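Local coordinates for protein N-ACETYLMURAMOYL-L-ALANINE AMIDASE CwlV (Paenibacillus polymyxa, PDB 1JWQ) that probably cleaves, through its zinc-dependent catalytic domain, the amide bond joining N-acetylmuramic acid to L-alanine in cell-wall peptidoglycan, at residues Y96-S99 / A100-A103; T119-G122 / I123-G126; F156-D159 / F160-V164. One frame throughout, in Å; residues are numbered along the deposited sequence.

Interaction 1 (Y96-S99 / A100-A103)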
loop_
_atom_site.group_PDB
_atom_site.type_symbol
_atom_site.label_atom_id
_atom_site.label_comp_id
_atom_site.label_asym_id
_atom_site.label_seq_id
_atom_site.Cartn_x
_atom_site.Cartn_y
_atom_site.Cartn_z
ATOM N N TYR A 96 4.959 10.048 0.383
ATOM C CA TYR A 96 4.783 10.697 -0.911
ATOM C C TYR A 96 6.207 11.143 -1.249
ATOM O O TYR A 96 7.056 11.213 -0.355
ATOM C CB TYR A 96 3.881 11.933 -0.809
ATOM C CG TYR A 96 4.560 13.109 -0.142
ATOM C CD1 TYR A 96 4.633 13.203 1.247
ATOM C CD2 TYR A 96 5.202 14.088 -0.902
ATOM C CE1 TYR A 96 5.334 14.243 1.862
ATOM C CE2 TYR A 96 5.903 15.124 -0.301
ATOM C CZ TYR A 96 5.966 15.193 1.082
ATOM O OH TYR A 96 6.672 16.207 1.676
ATOM N N GLN A 97 6.480 11.433 -2.517
ATOM C CA GLN A 97 7.815 11.893 -2.906
ATOM C C GLN A 97 7.721 13.172 -3.720
ATOM O O GLN A 97 8.632 13.997 -3.698
ATOM C CB GLN A 97 8.556 10.820 -3.715
ATOM C CG GLN A 97 10.070 11.053 -3.880
ATOM C CD GLN A 97 10.437 12.031 -4.992
ATOM O OE1 GLN A 97 9.802 12.066 -6.049
ATOM N NE2 GLN A 97 11.490 12.813 -4.766
ATOM N N ARG A 98 6.609 13.341 -4.425
ATOM C CA ARG A 98 6.409 14.526 -5.253
ATOM C C ARG A 98 5.284 15.412 -4.745
ATOM O O ARG A 98 4.320 14.936 -4.154
ATOM C CB ARG A 98 6.120 14.118 -6.699
ATOM C CG ARG A 98 7.328 13.555 -7.418
ATOM C CD ARG A 98 6.946 12.838 -8.703
ATOM N NE ARG A 98 6.200 11.609 -8.447
ATOM C CZ ARG A 98 4.893 11.465 -8.636
ATOM N NH1 ARG A 98 4.169 12.481 -9.091
ATOM N NH2 ARG A 98 4.309 10.299 -8.375
ATOM N N SER A 99 5.421 16.711 -4.977
ATOM C CA SER A 99 4.411 17.665 -4.546
ATOM C C SER A 99 3.016 17.294 -5.047
ATOM O O SER A 99 2.042 17.371 -4.302
ATOM C CB SER A 99 4.770 19.069 -5.046
ATOM O OG SER A 99 3.739 19.989 -4.731
ATOM N N ALA A 100 2.928 16.889 -6.311
ATOM C CA ALA A 100 1.653 16.529 -6.924
ATOM C C ALA A 100 0.964 15.324 -6.280
ATOM O O ALA A 100 -0.197 15.037 -6.581
ATOM C CB ALA A 100 1.849 16.280 -8.422
ATOM N N SER A 101 1.676 14.627 -5.396
ATOM C CA SER A 101 1.128 13.454 -4.713
ATOM C C SER A 101 0.663 13.762 -3.289
ATOM O O SER A 101 0.020 12.931 -2.649
ATOM C CB SER A 101 2.181 12.340 -4.641
ATOM O OG SER A 101 2.585 11.908 -5.928
ATOM N N LYS A 102 0.990 14.949 -2.788
ATOM C CA LYS A 102 0.617 15.299 -1.420
ATOM C C LYS A 102 -0.883 15.312 -1.137
ATOM O O LYS A 102 -1.316 14.827 -0.091
ATOM C CB LYS A 102 1.227 16.650 -1.034
ATOM C CG LYS A 102 2.735 16.705 -1.219
ATOM C CD LYS A 102 3.336 17.975 -0.627
ATOM C CE LYS A 102 3.267 17.960 0.894
ATOM N NZ LYS A 102 3.918 19.157 1.497
ATOM N N ALA A 103 -1.673 15.857 -2.058
ATOM C CA ALA A 103 -3.120 15.916 -1.862
ATOM C C ALA A 103 -3.666 14.509 -1.686
ATOM O O ALA A 103 -4.467 14.246 -0.793
ATOM C CB ALA A 103 -3.790 16.589 -3.054
HETATM O O HOH W 1 4.810 10.610 -4.858
HETATM O O HOH W 2 -0.832 17.653 -4.094
#
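The turn that carries the chain from strand 92-96 into helix 102-116, within a beta-alpha-beta unit, folds the Lys102 side chain over the Tyr96 ring. Lys102 CG lies over one face, 4.0 Å from the ring centroid of Tyr96 and 28° off its normal, a CH-pi contact. A bend at the third torsion of Lys102 (chi3 70°) turns the chain along the ring, so that CD nears Tyr96 CE2 and CE comes within 3.9 Å of Tyr96 CZ. Replacing Tyr96 by an alanine is likely to leave the lysine methylenes without their aromatic support and the chain freer to turn.

Two backbone bonds wind the turn: Ser101 N gives to Arg98 O at 2.9 Å, and Lys102 N to Ser99 O at 3.0 Å. Ser101 OG sits over one face of the Arg98 guanidinium without bonding to it; Arg98 NH2 is bonded instead to Met136 O, and Ser101 OG to Ala138 N. Ser101 OG also gives its proton to a water, 2.8 Å away, that accepts from Gln97 N too. The chemistry thus divides: backbone and hydroxyl bonds fix the turn, while the lysine contributes its hydrocarbon portion to the aromatic face.

Interaction 2 (T119-G122 / I123-G126); sequences TDRG and IRYG
Arg124 reaches back along its own strand to Arg121, in strand 120-125, the last strand of a beta-alpha-beta unit and an outermost strand of the sheet within this chain.

Hydrogen bonding carries the contact. Arg124 takes Arg121 O side-on with two nitrogens: Arg124 NE lies 2.9 Å from Arg121 O with an N-H...O angle of 163°, whereas Arg124 NH2 is 3.3 Å from the same oxygen and its bond is more bent, at 137°. The oxygen lies at the guanidinium edge, in its plane. NH2 meets it in the carbonyl plane on a lone pair, while NE is tilted out of that plane. With the chain extended from CG to NE, Arg124 spans the three-residue separation, and the paired hydrogen bonds hold its planar end in its rotation. A further bond lies within 119-122: Gly122 N gives to Asp120 OD2 at 2.7 Å, forming an Asx turn, and this carboxylate oxygen also accepts from His109 of helix 102-116.

Backbone shape is the second element. Gly122 has a positive phi, which by itself favours glycine.

Charge completes the account. The two guanidinium planes are 40° apart, and Arg121 NE lies over a face of the Arg124 group. This proximity of like charges is likely to be eased by the salt bridge from Arg121 NE to Glu93. Between the arginine ends, Arg121 NH2 and Arg124 NH2 stand 3.6 Å apart.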
loop_
_atom_site.group_PDB
_atom_site.type_symbol
_atom_site.label_atom_id
_atom_site.label_comp_id
_atom_site.label_asym_id
_atom_site.label_seq_id
_atom_site.Cartn_x
_atom_site.Cartn_y
_atom_site.Cartn_z
ATOM N N THR A 119 -0.625 3.148 15.833
ATOM C CA THR A 119 -0.116 4.485 16.089
ATOM C C THR A 119 0.047 5.247 14.782
ATOM O O THR A 119 0.692 4.772 13.847
ATOM C CB THR A 119 1.228 4.446 16.825
ATOM O OG1 THR A 119 1.053 3.799 18.092
ATOM C CG2 THR A 119 1.751 5.862 17.050
ATOM N N ASP A 120 -0.556 6.429 14.730
ATOM C CA ASP A 120 -0.501 7.273 13.547
ATOM C C ASP A 120 0.847 7.967 13.434
ATOM O O ASP A 120 1.107 8.953 14.126
ATOM C CB ASP A 120 -1.617 8.313 13.608
ATOM C CG ASP A 120 -1.633 9.226 12.405
ATOM O OD1 ASP A 120 -2.508 10.111 12.353
ATOM O OD2 ASP A 120 -0.776 9.063 11.513
ATOM N N ARG A 121 1.702 7.457 12.555
ATOM C CA ARG A 121 3.019 8.045 12.365
ATOM C C ARG A 121 3.001 9.134 11.291
ATOM O O ARG A 121 4.044 9.667 10.912
ATOM C CB ARG A 121 4.034 6.956 12.017
ATOM C CG ARG A 121 4.199 5.886 13.099
ATOM C CD ARG A 121 5.200 4.837 12.643
ATOM N NE ARG A 121 6.504 5.445 12.411
ATOM C CZ ARG A 121 7.516 5.399 13.269
ATOM N NH1 ARG A 121 7.381 4.756 14.424
ATOM N NH2 ARG A 121 8.652 6.021 12.982
ATOM N N GLY A 122 1.803 9.455 10.810
ATOM C CA GLY A 122 1.632 10.512 9.829
ATOM C C GLY A 122 2.062 10.306 8.392
ATOM O O GLY A 122 2.368 9.193 7.954
ATOM N N ILE A 123 2.064 11.417 7.658
ATOM C CA ILE A 123 2.447 11.456 6.252
ATOM C C ILE A 123 3.873 11.978 6.189
ATOM O O ILE A 123 4.182 13.028 6.751
ATOM C CB ILE A 123 1.507 12.387 5.466
ATOM C CG1 ILE A 123 0.066 11.881 5.605
ATOM C CG2 ILE A 123 1.916 12.437 4.004
ATOM C CD1 ILE A 123 -0.991 12.859 5.124
ATOM N N ARG A 124 4.740 11.243 5.503
ATOM C CA ARG A 124 6.145 11.622 5.424
ATOM C C ARG A 124 6.706 11.581 4.013
ATOM O O ARG A 124 6.164 10.918 3.132
ATOM C CB ARG A 124 6.965 10.672 6.297
ATOM C CG ARG A 124 6.317 10.359 7.638
ATOM C CD ARG A 124 7.149 9.375 8.442
ATOM N NE ARG A 124 6.725 9.349 9.838
ATOM C CZ ARG A 124 7.528 9.065 10.857
ATOM N NH1 ARG A 124 8.802 8.779 10.632
ATOM N NH2 ARG A 124 7.061 9.083 12.098
ATOM N N TYR A 125 7.805 12.299 3.811
ATOM C CA TYR A 125 8.466 12.301 2.523
ATOM C C TYR A 125 9.306 11.035 2.480
ATOM O O TYR A 125 9.945 10.671 3.468
ATOM C CB TYR A 125 9.378 13.523 2.364
ATOM C CG TYR A 125 10.305 13.418 1.173
ATOM C CD1 TYR A 125 11.591 12.889 1.304
ATOM C CD2 TYR A 125 9.887 13.816 -0.091
ATOM C CE1 TYR A 125 12.434 12.762 0.201
ATOM C CE2 TYR A 125 10.720 13.693 -1.201
ATOM C CZ TYR A 125 11.991 13.166 -1.046
ATOM O OH TYR A 125 12.810 13.047 -2.141
ATOM N N GLY A 126 9.280 10.355 1.343
ATOM C CA GLY A 126 10.060 9.145 1.188
ATOM C C GLY A 126 10.598 9.074 -0.225
ATOM O O GLY A 126 9.829 9.108 -1.188
#

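Interaction 3 (F156-D159 / F160-V164)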
loop_
_atom_site.group_PDB
_atom_site.type_symbol
_atom_site.label_atom_id
_atom_site.label_comp_id
_atom_site.label_asym_id
_atom_site.label_seq_id
_atom_site.Cartn_x
_atom_site.Cartn_y
_atom_site.Cartn_z
ATOM N N PHE A 156 -1.345 -9.664 10.149
ATOM C CA PHE A 156 -1.748 -10.904 9.504
ATOM C C PHE A 156 -3.093 -11.410 9.996
ATOM O O PHE A 156 -3.452 -12.566 9.775
ATOM C CB PHE A 156 -0.671 -11.977 9.657
ATOM C CG PHE A 156 0.468 -11.811 8.696
ATOM C CD1 PHE A 156 1.489 -10.906 8.954
ATOM C CD2 PHE A 156 0.481 -12.509 7.494
ATOM C CE1 PHE A 156 2.508 -10.693 8.024
ATOM C CE2 PHE A 156 1.494 -12.304 6.557
ATOM C CZ PHE A 156 2.506 -11.395 6.823
ATOM N N ASP A 157 -3.837 -10.531 10.656
ATOM C CA ASP A 157 -5.168 -10.864 11.142
ATOM C C ASP A 157 -6.143 -10.516 10.019
ATOM O O ASP A 157 -6.127 -9.401 9.496
ATOM C CB ASP A 157 -5.499 -10.058 12.402
ATOM C CG ASP A 157 -6.921 -10.290 12.889
ATOM O OD1 ASP A 157 -7.858 -9.669 12.339
ATOM O OD2 ASP A 157 -7.103 -11.101 13.819
ATOM N N GLU A 158 -6.983 -11.475 9.646
ATOM C CA GLU A 158 -7.945 -11.270 8.570
ATOM C C GLU A 158 -8.861 -10.070 8.722
ATOM O O GLU A 158 -9.061 -9.321 7.767
ATOM C CB GLU A 158 -8.786 -12.533 8.367
ATOM C CG GLU A 158 -8.208 -13.446 7.311
ATOM C CD GLU A 158 -8.043 -12.730 5.983
ATOM O OE1 GLU A 158 -8.897 -12.912 5.087
ATOM O OE2 GLU A 158 -7.059 -11.973 5.846
ATOM N N ASP A 159 -9.422 -9.880 9.911
ATOM C CA ASP A 159 -10.324 -8.759 10.130
ATOM C C ASP A 159 -9.591 -7.433 9.972
ATOM O O ASP A 159 -10.122 -6.487 9.395
ATOM C CB ASP A 159 -10.972 -8.852 11.513
ATOM C CG ASP A 159 -11.786 -10.120 11.683
ATOM O OD1 ASP A 159 -12.481 -10.511 10.720
ATOM O OD2 ASP A 159 -11.740 -10.721 12.778
ATOM N N PHE A 160 -8.368 -7.375 10.486
ATOM C CA PHE A 160 -7.545 -6.174 10.384
ATOM C C PHE A 160 -7.357 -5.830 8.912
ATOM O O PHE A 160 -7.598 -4.698 8.493
ATOM C CB PHE A 160 -6.172 -6.418 11.023
ATOM C CG PHE A 160 -5.169 -5.326 10.751
ATOM C CD1 PHE A 160 -5.148 -4.167 11.520
ATOM C CD2 PHE A 160 -4.251 -5.454 9.709
ATOM C CE1 PHE A 160 -4.229 -3.151 11.256
ATOM C CE2 PHE A 160 -3.329 -4.441 9.437
ATOM C CZ PHE A 160 -3.321 -3.289 10.214
ATOM N N GLN A 161 -6.931 -6.818 8.131
ATOM C CA GLN A 161 -6.700 -6.617 6.704
ATOM C C GLN A 161 -7.941 -6.114 5.981
ATOM O O GLN A 161 -7.866 -5.184 5.181
ATOM C CB GLN A 161 -6.216 -7.915 6.053
ATOM C CG GLN A 161 -4.953 -8.474 6.685
ATOM C CD GLN A 161 -4.337 -9.607 5.886
ATOM O OE1 GLN A 161 -4.971 -10.174 4.996
ATOM N NE2 GLN A 161 -3.096 -9.954 6.214
ATOM N N ASN A 162 -9.086 -6.723 6.262
ATOM C CA ASN A 162 -10.319 -6.309 5.609
ATOM C C ASN A 162 -10.684 -4.870 5.933
ATOM O O ASN A 162 -11.114 -4.118 5.062
ATOM C CB ASN A 162 -11.468 -7.240 6.004
ATOM C CG ASN A 162 -11.319 -8.621 5.402
ATOM O OD1 ASN A 162 -10.959 -8.759 4.231
ATOM N ND2 ASN A 162 -11.608 -9.653 6.190
ATOM N N ARG A 163 -10.507 -4.494 7.193
ATOM C CA ARG A 163 -10.815 -3.148 7.649
ATOM C C ARG A 163 -9.883 -2.132 6.986
ATOM O O ARG A 163 -10.317 -1.081 6.509
ATOM C CB ARG A 163 -10.658 -3.084 9.165
ATOM C CG ARG A 163 -11.034 -1.757 9.769
ATOM C CD ARG A 163 -10.341 -1.584 11.098
ATOM N NE ARG A 163 -10.295 -2.825 11.865
ATOM C CZ ARG A 163 -9.319 -3.125 12.713
ATOM N NH1 ARG A 163 -8.313 -2.277 12.886
ATOM N NH2 ARG A 163 -9.362 -4.254 13.406
ATOM N N VAL A 164 -8.598 -2.463 6.960
ATOM C CA VAL A 164 -7.590 -1.592 6.370
ATOM C C VAL A 164 -7.756 -1.510 4.859
ATOM O O VAL A 164 -7.596 -0.442 4.273
ATOM C CB VAL A 164 -6.174 -2.092 6.719
ATOM C CG1 VAL A 164 -5.124 -1.265 5.988
ATOM C CG2 VAL A 164 -5.959 -1.990 8.226
HETATM O O HOH W 3 -12.028 -12.229 4.417
HETATM O O HOH W 4 -13.423 -9.213 8.404
#
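The Phe160 ring and the Asp157 carboxylate stand with planes 80° apart at the N-terminus of helix 158-176, and the carboxylate touches Phe160 through CB and N, not through the ring. Val164 CG2, one helical turn on, stands 3.5 Å above one face of the Phe160 ring, and Phe160 CA lies over a face of the Arg163 guanidinium, whose NH1 bonds to Ala115 O.

Asp157 is the N-cap. Its carboxylate swings back over the first turn because its first torsion is extended (chi1 176°), and OD1 uses its anti lone pair to accept from Phe160 N at 3.0 Å; the bond from Asp159 N to the same oxygen is weak. The Asp157 carbonyl starts the helical ladder, accepting from Gln161 N at 3.0 Å. The negative cap would probably be favoured by the helix dipole.

Gln161 extends beyond CG, placing NE2 3.7 Å from Phe156 CA and bonded to Leu155 O, at the end of the preceding helix. Lys36 of helix 26-42 draws in both Glu158 OE1, by a salt bridge, and Asn162 OD1. Two waters bridge to Asn162 ND2, one from Glu158 OE1; the other donates to Asp159 OD1 at 2.8 Å.

In the fold
Interactions 1 and 2 adjoin, their centres 13 Å apart, at the two ends of the crossover made by helix 102-116 between strands 92-96 and 120-125. Tyr96 O and Gly126 N, 2.9 Å apart, probably join the ends of the two strands; the side chains Gln97 NE2 and Tyr125 OH, also 2.9 Å apart, probably bond as well. Interaction 3 stands apart: its centre is 27 Å from that of interaction 1, on the opposite side of the chain's centre. The zinc ion, held by His10, Glu26 and His80, lies about 11 Å from the Phe156 side chain; none of the three contacts includes a metal ligand, though the Phe156 side chain is about 7 Å from that of Glu26.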